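Local coordinates for protein citryl-spermidine/3,4-dihydroxybenzoyl-citryl-spermidine:spermidine ligase (PDB 3TO3) that catalyses the ATP-dependent condensation of spermidine with citryl-spermidine intermediates in the biosynthesis of the siderophore petrobactin, at residues R339-V344 with R548-L553; S333-L338 with V430-A435; W413-I418 with V540-N545; S325-N330 with L464-P469. All coordinates share one frame; numbering follows the deposited sequence.

Interaction 1: R339-V344 with R548-L553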
loop_
_atom_site.group_PDB
_atom_site.type_symbol
_atom_site.label_atom_id
_atom_site.label_comp_id
_atom_site.label_asym_id
_atom_site.label_seq_id
_atom_site.Cartn_x
_atom_site.Cartn_y
_atom_site.Cartn_z
ATOM N N ARG B 339 -32.643 22.359 25.369
ATOM C CA ARG B 339 -33.108 23.262 24.322
ATOM C C ARG B 339 -32.933 24.735 24.747
ATOM O O ARG B 339 -32.399 25.553 23.984
ATOM C CB ARG B 339 -34.569 22.947 23.989
ATOM C CG ARG B 339 -35.226 23.809 22.901
ATOM C CD ARG B 339 -36.757 23.638 22.909
ATOM N NE ARG B 339 -37.361 24.151 24.148
ATOM C CZ ARG B 339 -38.105 23.433 24.998
ATOM N NH1 ARG B 339 -38.369 22.154 24.758
ATOM N NH2 ARG B 339 -38.593 23.999 26.101
ATOM N N ASP B 340 -33.333 25.041 25.980
ATOM C CA ASP B 340 -33.411 26.415 26.520
ATOM C C ASP B 340 -32.227 26.916 27.350
ATOM O O ASP B 340 -31.712 27.984 27.077
ATOM C CB ASP B 340 -34.743 26.704 27.242
ATOM C CG ASP B 340 -35.949 26.528 26.337
ATOM O OD1 ASP B 340 -35.833 26.743 25.108
ATOM O OD2 ASP B 340 -37.017 26.153 26.861
ATOM N N GLU B 341 -31.893 26.229 28.438
ATOM C CA GLU B 341 -30.772 26.641 29.295
ATOM C C GLU B 341 -29.402 26.409 28.622
ATOM O O GLU B 341 -28.637 27.362 28.424
ATOM C CB GLU B 341 -30.789 25.882 30.624
ATOM C CG GLU B 341 -32.086 25.977 31.400
ATOM C CD GLU B 341 -32.034 25.210 32.726
ATOM O OE1 GLU B 341 -33.087 24.658 33.125
ATOM O OE2 GLU B 341 -30.952 25.152 33.367
ATOM N N SER B 342 -29.084 25.137 28.354
ATOM C CA SER B 342 -27.872 24.695 27.646
ATOM C C SER B 342 -27.741 25.213 26.228
ATOM O O SER B 342 -26.686 25.683 25.828
ATOM C CB SER B 342 -27.857 23.177 27.558
ATOM O OG SER B 342 -27.058 22.662 28.593
ATOM N N ARG B 343 -28.807 25.087 25.454
ATOM C CA ARG B 343 -28.804 25.577 24.080
ATOM C C ARG B 343 -27.759 24.831 23.250
ATOM O O ARG B 343 -27.120 25.396 22.364
ATOM C CB ARG B 343 -28.576 27.092 24.050
ATOM C CG ARG B 343 -29.659 27.894 24.784
ATOM C CD ARG B 343 -29.168 29.274 25.171
ATOM N NE ARG B 343 -28.412 29.918 24.106
ATOM C CZ ARG B 343 -27.357 30.699 24.313
ATOM N NH1 ARG B 343 -26.929 30.933 25.550
ATOM N NH2 ARG B 343 -26.733 31.251 23.284
ATOM N N VAL B 344 -27.612 23.546 23.554
ATOM C CA VAL B 344 -26.766 22.652 22.801
ATOM C C VAL B 344 -27.067 22.683 21.304
ATOM O O VAL B 344 -28.220 22.711 20.904
ATOM C CB VAL B 344 -27.005 21.219 23.282
ATOM C CG1 VAL B 344 -26.194 20.246 22.452
ATOM C CG2 VAL B 344 -26.644 21.111 24.756
ATOM N N ARG B 548 -28.396 18.304 41.499
ATOM C CA ARG B 548 -29.215 18.706 42.643
ATOM C C ARG B 548 -30.480 19.437 42.179
ATOM O O ARG B 548 -31.437 19.568 42.935
ATOM C CB ARG B 548 -28.421 19.525 43.676
ATOM C CG ARG B 548 -27.963 18.690 44.890
ATOM C CD ARG B 548 -27.398 19.534 46.044
ATOM N NE ARG B 548 -25.976 19.822 45.884
ATOM C CZ ARG B 548 -25.498 20.923 45.314
ATOM N NH1 ARG B 548 -26.329 21.847 44.844
ATOM N NH2 ARG B 548 -24.191 21.097 45.210
ATOM N N LYS B 549 -30.483 19.901 40.933
ATOM C CA LYS B 549 -31.682 20.486 40.344
ATOM C C LYS B 549 -32.645 19.467 39.712
ATOM O O LYS B 549 -33.735 19.836 39.289
ATOM C CB LYS B 549 -31.291 21.546 39.306
ATOM C CG LYS B 549 -30.566 22.733 39.918
ATOM C CD LYS B 549 -30.353 23.853 38.915
ATOM C CE LYS B 549 -29.248 23.537 37.947
ATOM N NZ LYS B 549 -29.297 24.440 36.756
ATOM N N TYR B 550 -32.246 18.198 39.634
ATOM C CA TYR B 550 -33.108 17.173 39.052
ATOM C C TYR B 550 -33.162 15.918 39.927
ATOM O O TYR B 550 -32.569 14.898 39.593
ATOM C CB TYR B 550 -32.688 16.851 37.607
ATOM C CG TYR B 550 -32.614 18.090 36.737
ATOM C CD1 TYR B 550 -31.400 18.665 36.387
ATOM C CD2 TYR B 550 -33.769 18.715 36.308
ATOM C CE1 TYR B 550 -31.348 19.824 35.606
ATOM C CE2 TYR B 550 -33.735 19.862 35.532
ATOM C CZ TYR B 550 -32.534 20.415 35.183
ATOM O OH TYR B 550 -32.552 21.567 34.420
ATOM N N PRO B 551 -33.899 15.995 41.050
ATOM C CA PRO B 551 -34.087 14.896 42.005
ATOM C C PRO B 551 -34.620 13.627 41.337
ATOM O O PRO B 551 -34.272 12.510 41.737
ATOM C CB PRO B 551 -35.154 15.441 42.974
ATOM C CG PRO B 551 -35.083 16.900 42.844
ATOM C CD PRO B 551 -34.659 17.195 41.434
ATOM N N HIS B 552 -35.483 13.792 40.343
ATOM C CA HIS B 552 -36.014 12.626 39.651
ATOM C C HIS B 552 -34.885 11.816 38.974
ATOM O O HIS B 552 -35.046 10.643 38.631
ATOM C CB HIS B 552 -37.118 13.028 38.662
ATOM C CG HIS B 552 -36.632 13.819 37.485
ATOM N ND1 HIS B 552 -36.548 15.195 37.496
ATOM C CD2 HIS B 552 -36.225 13.425 36.252
ATOM C CE1 HIS B 552 -36.101 15.612 36.323
ATOM N NE2 HIS B 552 -35.900 14.559 35.549
ATOM N N LEU B 553 -33.728 12.442 38.806
ATOM C CA LEU B 553 -32.612 11.757 38.172
ATOM C C LEU B 553 -31.670 11.096 39.172
ATOM O O LEU B 553 -30.715 10.440 38.777
ATOM C CB LEU B 553 -31.845 12.719 37.260
ATOM C CG LEU B 553 -32.644 13.218 36.052
ATOM C CD1 LEU B 553 -31.822 14.074 35.143
ATOM C CD2 LEU B 553 -33.172 12.039 35.271
#
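E341 meets K549 and Y550 with its carboxylate alone, an example of how a surface contact can rest on one charged tip while the backbones stay far apart; even the nearest CA atoms, those of E341 and K549, are 12.7 Å from each other. The E341 side chain starts from a CB that points toward 548-553. With CG anti to the carbonyl carbon (chi1 -55°) and the chain extended beyond it, CB and CG serve as a spacer that carries CD to the gap. CD lies 4.1 Å from OH of Y550. Its two oxygens then part: OE1 is 3.4 Å from OH of Y550, at an angle too poor for a hydrogen bond, while OE2 faces NZ of K549 at 3.8 Å, a long salt bridge. The carboxylate and the phenol ring are turned 29° against each other. K549, bent at chi3, passes E341 in the opposite direction, and its own CB sits 4.0 Å above one face of the Y550 ring, toward the rim. The Y550 ring also meets that of H546, and its hydroxyl packs on Y337. Earlier in the same helix, R339 grips the neighbouring D340 carboxylate side-on with NE and NH2. The contact is a surface ion pair, long and without a hydrogen bond across the segments, that joins the last turn of helix 336-342 to the loop between helices 532-547 and 554-560.

Interaction 2: S333-L338 with V430-A435; sequences SQDSYL and VEHGIA
D335 and E431 have the closest CA atoms of the two segments, 9.5 Å apart, where the start of helix 336-342 faces the end of helix 410-432. The motif is a helix N-cap: OD1 of D335 accepts from N of L338 at 3.1 Å, from above the carboxylate plane, while the other oxygen is turned to a histidine across the contact. CG stands anti to the backbone N (chi1 179°), which sends the carboxylate toward H432. There NE2 donates to OD2 over 2.8 Å, near the ring plane and on the anti lone pair, at an N-H...O angle of 157°. H427 gives OD2 a second hydrogen bond, so the buried oxygen is held by two imidazoles. These donors probably help offset the nearby charge of E431, whose OE1 is 3.8 Å from OD2 of D335. E431 also lays its CG over one face of the H432 ring, 3.5 Å above the plane and offset toward the rim. L338 and H432 reach toward each other from opposite directions, CD1 of L338 lying 4.1 Å from both NE2 and CD2 of H432.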
loop_
_atom_site.group_PDB
_atom_site.type_symbol
_atom_site.label_atom_id
_atom_site.label_comp_id
_atom_site.label_asym_id
_atom_site.label_seq_id
_atom_site.Cartn_x
_atom_site.Cartn_y
_atom_site.Cartn_z
ATOM N N SER B 333 -35.026 18.854 21.254
ATOM C CA SER B 333 -36.083 19.858 21.143
ATOM C C SER B 333 -37.238 19.646 22.144
ATOM O O SER B 333 -38.018 20.561 22.400
ATOM C CB SER B 333 -36.610 19.944 19.712
ATOM O OG SER B 333 -37.468 18.855 19.465
ATOM N N GLN B 334 -37.352 18.447 22.701
ATOM C CA GLN B 334 -38.348 18.209 23.747
ATOM C C GLN B 334 -37.799 18.306 25.183
ATOM O O GLN B 334 -38.505 17.967 26.125
ATOM C CB GLN B 334 -39.076 16.876 23.526
ATOM C CG GLN B 334 -39.613 16.685 22.107
ATOM C CD GLN B 334 -40.821 17.558 21.798
ATOM O OE1 GLN B 334 -41.775 17.616 22.579
ATOM N NE2 GLN B 334 -40.787 18.238 20.648
ATOM N N ASP B 335 -36.539 18.707 25.351
ATOM C CA ASP B 335 -35.931 18.805 26.695
ATOM C C ASP B 335 -35.582 20.260 27.020
ATOM O O ASP B 335 -34.730 20.854 26.366
ATOM C CB ASP B 335 -34.677 17.922 26.777
ATOM C CG ASP B 335 -33.982 17.990 28.137
ATOM O OD1 ASP B 335 -33.841 19.089 28.699
ATOM O OD2 ASP B 335 -33.543 16.940 28.646
ATOM N N SER B 336 -36.232 20.823 28.040
ATOM C CA SER B 336 -36.103 22.249 28.320
ATOM C C SER B 336 -34.656 22.612 28.621
ATOM O O SER B 336 -34.133 23.570 28.057
ATOM C CB SER B 336 -37.017 22.693 29.463
ATOM O OG SER B 336 -36.691 22.027 30.667
ATOM N N TYR B 337 -34.015 21.850 29.506
ATOM C CA TYR B 337 -32.621 22.121 29.842
ATOM C C TYR B 337 -31.710 22.160 28.612
ATOM O O TYR B 337 -30.975 23.095 28.428
ATOM C CB TYR B 337 -32.048 21.130 30.832
ATOM C CG TYR B 337 -30.549 21.301 30.987
ATOM C CD1 TYR B 337 -30.009 22.356 31.717
ATOM C CD2 TYR B 337 -29.672 20.400 30.418
ATOM C CE1 TYR B 337 -28.629 22.501 31.858
ATOM C CE2 TYR B 337 -28.311 20.547 30.546
ATOM C CZ TYR B 337 -27.782 21.584 31.258
ATOM O OH TYR B 337 -26.400 21.679 31.361
ATOM N N LEU B 338 -31.772 21.145 27.774
ATOM C CA LEU B 338 -30.940 21.101 26.587
ATOM C C LEU B 338 -31.350 22.158 25.567
ATOM O O LEU B 338 -30.504 22.757 24.938
ATOM C CB LEU B 338 -30.966 19.701 25.933
ATOM C CG LEU B 338 -30.416 18.498 26.715
ATOM C CD1 LEU B 338 -30.507 17.203 25.896
ATOM C CD2 LEU B 338 -28.962 18.718 27.193
ATOM N N VAL B 430 -27.574 10.708 31.385
ATOM C CA VAL B 430 -28.382 10.347 32.566
ATOM C C VAL B 430 -29.892 10.505 32.370
ATOM O O VAL B 430 -30.711 9.671 32.803
ATOM C CB VAL B 430 -27.927 11.156 33.785
ATOM C CG1 VAL B 430 -28.726 10.769 35.020
ATOM C CG2 VAL B 430 -26.383 11.014 34.006
ATOM N N GLU B 431 -30.284 11.596 31.736
ATOM C CA GLU B 431 -31.709 11.826 31.542
ATOM C C GLU B 431 -32.195 11.003 30.370
ATOM O O GLU B 431 -33.309 10.531 30.385
ATOM C CB GLU B 431 -32.013 13.315 31.314
ATOM C CG GLU B 431 -33.419 13.596 30.782
ATOM C CD GLU B 431 -34.361 14.175 31.841
ATOM O OE1 GLU B 431 -34.339 15.418 32.050
ATOM O OE2 GLU B 431 -35.119 13.392 32.456
ATOM N N HIS B 432 -31.396 10.944 29.304
ATOM C CA HIS B 432 -31.812 10.232 28.101
ATOM C C HIS B 432 -31.268 8.832 27.792
ATOM O O HIS B 432 -31.743 8.196 26.853
ATOM C CB HIS B 432 -31.633 11.166 26.905
ATOM C CG HIS B 432 -32.405 12.433 27.052
ATOM N ND1 HIS B 432 -33.772 12.479 26.902
ATOM C CD2 HIS B 432 -32.019 13.681 27.399
ATOM C CE1 HIS B 432 -34.196 13.708 27.133
ATOM N NE2 HIS B 432 -33.153 14.457 27.435
ATOM N N GLY B 433 -30.318 8.343 28.591
ATOM C CA GLY B 433 -29.568 7.138 28.244
ATOM C C GLY B 433 -28.846 7.129 26.893
ATOM O O GLY B 433 -28.700 6.092 26.258
ATOM N N ILE B 434 -28.356 8.276 26.458
ATOM C CA ILE B 434 -27.713 8.358 25.165
ATOM C C ILE B 434 -26.271 8.845 25.336
ATOM O O ILE B 434 -26.044 9.941 25.833
ATOM C CB ILE B 434 -28.447 9.358 24.285
ATOM C CG1 ILE B 434 -29.846 8.848 23.960
ATOM C CG2 ILE B 434 -27.689 9.613 23.009
ATOM C CD1 ILE B 434 -30.609 9.782 23.071
ATOM N N ALA B 435 -25.287 8.046 24.933
ATOM C CA ALA B 435 -23.914 8.521 25.042
ATOM C C ALA B 435 -23.355 8.821 23.659
ATOM O O ALA B 435 -23.132 7.925 22.851
ATOM C CB ALA B 435 -23.071 7.530 25.758
#

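Interaction 3: W413-I418 with V540-N545; sequences WLRLLI and VEEIEN
R415 crosses from helix 410-432 to two successive glutamates of helix 532-547, and the pair illustrates how two helices can combine an apolar inner contact with an ionic outer one. The axes of the two short helical segments approach to 10.2 Å and cross at -43°. On the tight inner side, CG2 of I418 lies against CB of E542 at 3.6 Å, and the CA atoms of these two residues are only 7.0 Å apart. Here E542 is buried; its chain bends at chi2 (-60°), which turns the carboxylate back toward the arginine. The other flank, nearer solvent, belongs to E541 and the outstretched end of R415. NH2 of R415 donates to OE1 of E541 at 2.7 Å, the straighter bond at 160°, whereas the link from NH1 to that same oxygen is weak. The stronger bond of NH1 goes to OE2 of E542, also at 2.7 Å. Both carboxylates are met at the guanidinium edge, but their planes differ, that of E541 being much closer to parallel with it. E411 salt-bridges NE, and Q419 donates to OE1 of E542. The R415 cation and the Q419 amide probably favour an ionised E542, while bonds to E411, E541 and E542 hold the guanidinium in its rotation.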
loop_
_atom_site.group_PDB
_atom_site.type_symbol
_atom_site.label_atom_id
_atom_site.label_comp_id
_atom_site.label_asym_id
_atom_site.label_seq_id
_atom_site.Cartn_x
_atom_site.Cartn_y
_atom_site.Cartn_z
ATOM N N TRP B 413 -13.145 30.471 34.380
ATOM C CA TRP B 413 -13.229 30.011 33.007
ATOM C C TRP B 413 -13.531 28.512 33.002
ATOM O O TRP B 413 -14.378 28.046 32.261
ATOM C CB TRP B 413 -11.931 30.310 32.251
ATOM C CG TRP B 413 -12.015 30.039 30.777
ATOM C CD1 TRP B 413 -12.440 30.906 29.805
ATOM C CD2 TRP B 413 -11.691 28.819 30.111
ATOM N NE1 TRP B 413 -12.389 30.306 28.578
ATOM C CE2 TRP B 413 -11.929 29.024 28.732
ATOM C CE3 TRP B 413 -11.207 27.572 30.545
ATOM C CZ2 TRP B 413 -11.714 28.020 27.776
ATOM C CZ3 TRP B 413 -10.993 26.587 29.619
ATOM C CH2 TRP B 413 -11.241 26.816 28.240
ATOM N N LEU B 414 -12.849 27.765 33.854
ATOM C CA LEU B 414 -13.045 26.318 33.921
ATOM C C LEU B 414 -14.464 25.957 34.394
ATOM O O LEU B 414 -15.087 25.054 33.855
ATOM C CB LEU B 414 -11.980 25.680 34.815
ATOM C CG LEU B 414 -12.030 24.178 35.051
ATOM C CD1 LEU B 414 -11.915 23.379 33.737
ATOM C CD2 LEU B 414 -10.949 23.792 36.037
ATOM N N ARG B 415 -14.994 26.676 35.376
ATOM C CA ARG B 415 -16.379 26.450 35.765
ATOM C C ARG B 415 -17.372 26.725 34.629
ATOM O O ARG B 415 -18.243 25.901 34.355
ATOM C CB ARG B 415 -16.751 27.296 36.961
ATOM C CG ARG B 415 -15.985 26.929 38.190
ATOM C CD ARG B 415 -16.573 27.652 39.391
ATOM N NE ARG B 415 -15.915 27.206 40.607
ATOM C CZ ARG B 415 -16.293 26.136 41.298
ATOM N NH1 ARG B 415 -17.329 25.417 40.886
ATOM N NH2 ARG B 415 -15.644 25.791 42.399
ATOM N N LEU B 416 -17.258 27.880 33.975
ATOM C CA LEU B 416 -18.122 28.118 32.816
ATOM C C LEU B 416 -17.990 27.030 31.777
ATOM O O LEU B 416 -18.987 26.656 31.176
ATOM C CB LEU B 416 -17.842 29.449 32.158
ATOM C CG LEU B 416 -18.422 30.569 32.990
ATOM C CD1 LEU B 416 -17.566 31.848 32.850
ATOM C CD2 LEU B 416 -19.892 30.754 32.591
ATOM N N LEU B 417 -16.769 26.540 31.561
ATOM C CA LEU B 417 -16.535 25.562 30.520
ATOM C C LEU B 417 -17.295 24.284 30.853
ATOM O O LEU B 417 -18.033 23.757 30.031
ATOM C CB LEU B 417 -15.032 25.257 30.340
ATOM C CG LEU B 417 -14.780 24.194 29.262
ATOM C CD1 LEU B 417 -15.069 24.704 27.807
ATOM C CD2 LEU B 417 -13.365 23.617 29.376
ATOM N N ILE B 418 -17.101 23.800 32.070
ATOM C CA ILE B 418 -17.764 22.615 32.554
ATOM C C ILE B 418 -19.294 22.803 32.464
ATOM O O ILE B 418 -20.009 21.906 31.973
ATOM C CB ILE B 418 -17.374 22.326 34.017
ATOM C CG1 ILE B 418 -15.850 22.163 34.168
ATOM C CG2 ILE B 418 -18.072 21.117 34.529
ATOM C CD1 ILE B 418 -15.270 21.180 33.249
ATOM N N VAL B 540 -16.367 17.684 39.970
ATOM C CA VAL B 540 -17.364 17.134 40.883
ATOM C C VAL B 540 -18.429 18.165 41.360
ATOM O O VAL B 540 -19.628 17.923 41.250
ATOM C CB VAL B 540 -16.701 16.419 42.057
ATOM C CG1 VAL B 540 -17.728 15.964 43.048
ATOM C CG2 VAL B 540 -15.904 15.229 41.535
ATOM N N GLU B 541 -17.997 19.318 41.860
ATOM C CA GLU B 541 -18.942 20.327 42.316
ATOM C C GLU B 541 -19.987 20.654 41.245
ATOM O O GLU B 541 -21.202 20.728 41.531
ATOM C CB GLU B 541 -18.224 21.615 42.720
ATOM C CG GLU B 541 -17.481 21.566 44.027
ATOM C CD GLU B 541 -16.575 22.787 44.241
ATOM O OE1 GLU B 541 -16.927 23.893 43.797
ATOM O OE2 GLU B 541 -15.502 22.641 44.853
ATOM N N GLU B 542 -19.513 20.870 40.019
ATOM C CA GLU B 542 -20.405 21.227 38.929
ATOM C C GLU B 542 -21.408 20.136 38.552
ATOM O O GLU B 542 -22.569 20.433 38.255
ATOM C CB GLU B 542 -19.620 21.683 37.711
ATOM C CG GLU B 542 -18.848 22.910 38.020
ATOM C CD GLU B 542 -19.733 24.061 38.432
ATOM O OE1 GLU B 542 -20.968 23.979 38.222
ATOM O OE2 GLU B 542 -19.182 25.051 38.963
ATOM N N ILE B 543 -20.960 18.889 38.558
ATOM C CA ILE B 543 -21.845 17.773 38.296
ATOM C C ILE B 543 -22.886 17.780 39.409
ATOM O O ILE B 543 -24.080 17.748 39.143
ATOM C CB ILE B 543 -21.072 16.419 38.249
ATOM C CG1 ILE B 543 -20.270 16.285 36.952
ATOM C CG2 ILE B 543 -22.021 15.232 38.395
ATOM C CD1 ILE B 543 -19.108 15.177 37.037
ATOM N N GLU B 544 -22.431 17.851 40.657
ATOM C CA GLU B 544 -23.347 17.865 41.796
ATOM C C GLU B 544 -24.339 19.025 41.724
ATOM O O GLU B 544 -25.520 18.839 41.994
ATOM C CB GLU B 544 -22.597 17.914 43.131
ATOM C CG GLU B 544 -21.969 16.590 43.555
ATOM C CD GLU B 544 -22.975 15.465 43.783
ATOM O OE1 GLU B 544 -24.022 15.699 44.433
ATOM O OE2 GLU B 544 -22.701 14.332 43.319
ATOM N N ASN B 545 -23.839 20.204 41.370
ATOM C CA ASN B 545 -24.676 21.393 41.263
ATOM C C ASN B 545 -25.825 21.187 40.254
ATOM O O ASN B 545 -26.973 21.595 40.512
ATOM C CB ASN B 545 -23.826 22.637 40.917
ATOM C CG ASN B 545 -23.193 23.307 42.159
ATOM O OD1 ASN B 545 -22.218 24.061 42.045
ATOM N ND2 ASN B 545 -23.756 23.040 43.336
#

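Interaction 4: S325-N330 with L464-P469; sequences SNWLSN and LEFYRP
W327 places CG anti to its backbone N (chi1 180°) and F466 tucks CG between backbone N and carbonyl carbon (chi1 71°), two choices that bring the indole up to the phenyl ring. The outcome is a T-shaped (edge-to-face) pair: the six-membered ring of W327 turns its edge to the face of F466, with centroids 5.5 Å apart and planes at 76°. The leading atom is CH2 of W327, 3.8 Å from CD2 of F466. Next to it, CD2 of L464 approaches the indole edge near its plane, 4.2 Å from CZ3 of W327. L464 and L328 reach toward each other tip to tip, their CD1 atoms 3.8 Å apart. All four side chains are buried, and P478 and C477 add to the cover of W327 and F466 respectively. The contact thus seats helix 315-333 against strand 465-467, the middle strand of a small three-stranded sheet, and the residue leading into it. The nucleotide site is near: the side chain of L464 is about 8 Å from that of the ATP-binding E462 and about 12 Å from the bound ATP. No hydrogen bond crosses between the segments, which implies that they are joined here by apolar burial and the aromatic edge-to-face attraction.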
loop_
_atom_site.group_PDB
_atom_site.type_symbol
_atom_site.label_atom_id
_atom_site.label_comp_id
_atom_site.label_asym_id
_atom_site.label_seq_id
_atom_site.Cartn_x
_atom_site.Cartn_y
_atom_site.Cartn_z
ATOM N N SER B 325 -29.724 11.558 13.136
ATOM C CA SER B 325 -29.709 12.990 13.438
ATOM C C SER B 325 -31.123 13.515 13.719
ATOM O O SER B 325 -31.305 14.326 14.618
ATOM C CB SER B 325 -28.982 13.805 12.363
ATOM O OG SER B 325 -27.595 13.564 12.413
ATOM N N ASN B 326 -32.118 13.035 12.970
ATOM C CA ASN B 326 -33.510 13.414 13.217
ATOM C C ASN B 326 -33.940 12.979 14.617
ATOM O O ASN B 326 -34.542 13.750 15.368
ATOM C CB ASN B 326 -34.434 12.831 12.140
ATOM C CG ASN B 326 -35.923 13.045 12.442
ATOM O OD1 ASN B 326 -36.695 12.085 12.525
ATOM N ND2 ASN B 326 -36.329 14.310 12.600
ATOM N N TRP B 327 -33.604 11.742 14.967
ATOM C CA TRP B 327 -33.850 11.222 16.307
ATOM C C TRP B 327 -33.214 12.068 17.430
ATOM O O TRP B 327 -33.882 12.393 18.419
ATOM C CB TRP B 327 -33.289 9.816 16.394
ATOM C CG TRP B 327 -33.461 9.159 17.722
ATOM C CD1 TRP B 327 -34.603 9.119 18.468
ATOM C CD2 TRP B 327 -32.492 8.370 18.428
ATOM N NE1 TRP B 327 -34.398 8.379 19.607
ATOM C CE2 TRP B 327 -33.113 7.906 19.606
ATOM C CE3 TRP B 327 -31.164 8.016 18.185
ATOM C CZ2 TRP B 327 -32.450 7.108 20.532
ATOM C CZ3 TRP B 327 -30.514 7.228 19.108
ATOM C CH2 TRP B 327 -31.160 6.780 20.264
ATOM N N LEU B 328 -31.927 12.400 17.305
ATOM C CA LEU B 328 -31.275 13.221 18.342
ATOM C C LEU B 328 -31.875 14.601 18.367
ATOM O O LEU B 328 -32.077 15.182 19.428
ATOM C CB LEU B 328 -29.772 13.357 18.121
ATOM C CG LEU B 328 -28.997 12.089 18.392
ATOM C CD1 LEU B 328 -27.555 12.293 17.939
ATOM C CD2 LEU B 328 -29.113 11.729 19.876
ATOM N N SER B 329 -32.168 15.134 17.196
ATOM C CA SER B 329 -32.769 16.459 17.147
ATOM C C SER B 329 -34.072 16.520 17.963
ATOM O O SER B 329 -34.339 17.525 18.652
ATOM C CB SER B 329 -33.026 16.880 15.704
ATOM O OG SER B 329 -33.676 18.143 15.654
ATOM N N ASN B 330 -34.877 15.456 17.884
ATOM C CA ASN B 330 -36.160 15.439 18.572
ATOM C C ASN B 330 -35.981 15.317 20.063
ATOM O O ASN B 330 -36.756 15.892 20.841
ATOM C CB ASN B 330 -37.081 14.325 18.059
ATOM C CG ASN B 330 -37.647 14.632 16.676
ATOM O OD1 ASN B 330 -37.790 15.801 16.291
ATOM N ND2 ASN B 330 -37.961 13.583 15.919
ATOM N N LEU B 464 -22.078 6.946 18.412
ATOM C CA LEU B 464 -23.126 6.900 19.411
ATOM C C LEU B 464 -23.471 5.510 19.996
ATOM O O LEU B 464 -23.616 4.512 19.281
ATOM C CB LEU B 464 -24.352 7.549 18.791
ATOM C CG LEU B 464 -25.682 7.573 19.494
ATOM C CD1 LEU B 464 -26.462 8.756 18.944
ATOM C CD2 LEU B 464 -26.413 6.270 19.263
ATOM N N GLU B 465 -23.576 5.466 21.317
ATOM C CA GLU B 465 -24.125 4.325 22.020
ATOM C C GLU B 465 -25.368 4.753 22.814
ATOM O O GLU B 465 -25.501 5.912 23.203
ATOM C CB GLU B 465 -23.072 3.718 22.946
ATOM C CG GLU B 465 -21.903 3.119 22.185
ATOM C CD GLU B 465 -20.905 2.357 23.064
ATOM O OE1 GLU B 465 -21.059 2.318 24.301
ATOM O OE2 GLU B 465 -19.953 1.784 22.501
ATOM N N PHE B 466 -26.272 3.818 23.065
ATOM C CA PHE B 466 -27.411 4.091 23.931
ATOM C C PHE B 466 -27.840 2.864 24.732
ATOM O O PHE B 466 -27.570 1.728 24.343
ATOM C CB PHE B 466 -28.593 4.674 23.142
ATOM C CG PHE B 466 -29.276 3.694 22.247
ATOM C CD1 PHE B 466 -30.225 2.815 22.758
ATOM C CD2 PHE B 466 -28.996 3.666 20.888
ATOM C CE1 PHE B 466 -30.874 1.919 21.928
ATOM C CE2 PHE B 466 -29.631 2.762 20.047
ATOM C CZ PHE B 466 -30.577 1.890 20.569
ATOM N N TYR B 467 -28.473 3.115 25.873
ATOM C CA TYR B 467 -28.928 2.058 26.743
ATOM C C TYR B 467 -30.446 2.126 26.757
ATOM O O TYR B 467 -31.028 3.040 27.331
ATOM C CB TYR B 467 -28.346 2.220 28.154
ATOM C CG TYR B 467 -28.721 1.074 29.080
ATOM C CD1 TYR B 467 -28.433 -0.241 28.738
ATOM C CD2 TYR B 467 -29.385 1.307 30.290
ATOM C CE1 TYR B 467 -28.792 -1.286 29.567
ATOM C CE2 TYR B 467 -29.748 0.255 31.137
ATOM C CZ TYR B 467 -29.444 -1.034 30.772
ATOM O OH TYR B 467 -29.807 -2.092 31.596
ATOM N N ARG B 468 -31.075 1.139 26.133
ATOM C CA ARG B 468 -32.504 1.177 25.826
ATOM C C ARG B 468 -33.398 1.426 27.044
ATOM O O ARG B 468 -34.324 2.225 26.979
ATOM C CB ARG B 468 -32.919 -0.115 25.097
ATOM C CG ARG B 468 -34.366 -0.157 24.633
ATOM C CD ARG B 468 -34.631 -1.389 23.764
ATOM N NE ARG B 468 -33.998 -1.240 22.456
ATOM C CZ ARG B 468 -34.641 -0.877 21.351
ATOM N NH1 ARG B 468 -35.952 -0.650 21.392
ATOM N NH2 ARG B 468 -33.975 -0.753 20.207
ATOM N N PRO B 469 -33.129 0.739 28.162
ATOM C CA PRO B 469 -33.954 0.991 29.350
ATOM C C PRO B 469 -33.930 2.444 29.834
ATOM O O PRO B 469 -34.855 2.816 30.545
ATOM C CB PRO B 469 -33.335 0.070 30.404
ATOM C CG PRO B 469 -32.768 -1.064 29.600
ATOM C CD PRO B 469 -32.207 -0.392 28.365
#

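How the interactions relate
From the N terminus, helix 315-333 supplies 325-330; 333-338 runs from the end of that helix into helix 336-342, and 339-344 from there into the following loop. Interaction 2 closes first, at 430-435, inside the longer loop that interaction 4 closes at 464-469; the two share a sheet, where strands 434-435 and 465-467 pair. Interaction 3 begins at 413-418, before either has closed, and ends at 540-545, within the still wider span of interaction 1, which returns at 548-553. Interactions 1 and 3 therefore each cross interactions 2 and 4. Interactions 1 and 2 adjoin through helix 336-342, and helix 410-432 serves both 2 and 3. Together, interactions 1, 2 and 4 tie the IucA/IucC and FhuF-like regions; interaction 3 stays within the latter.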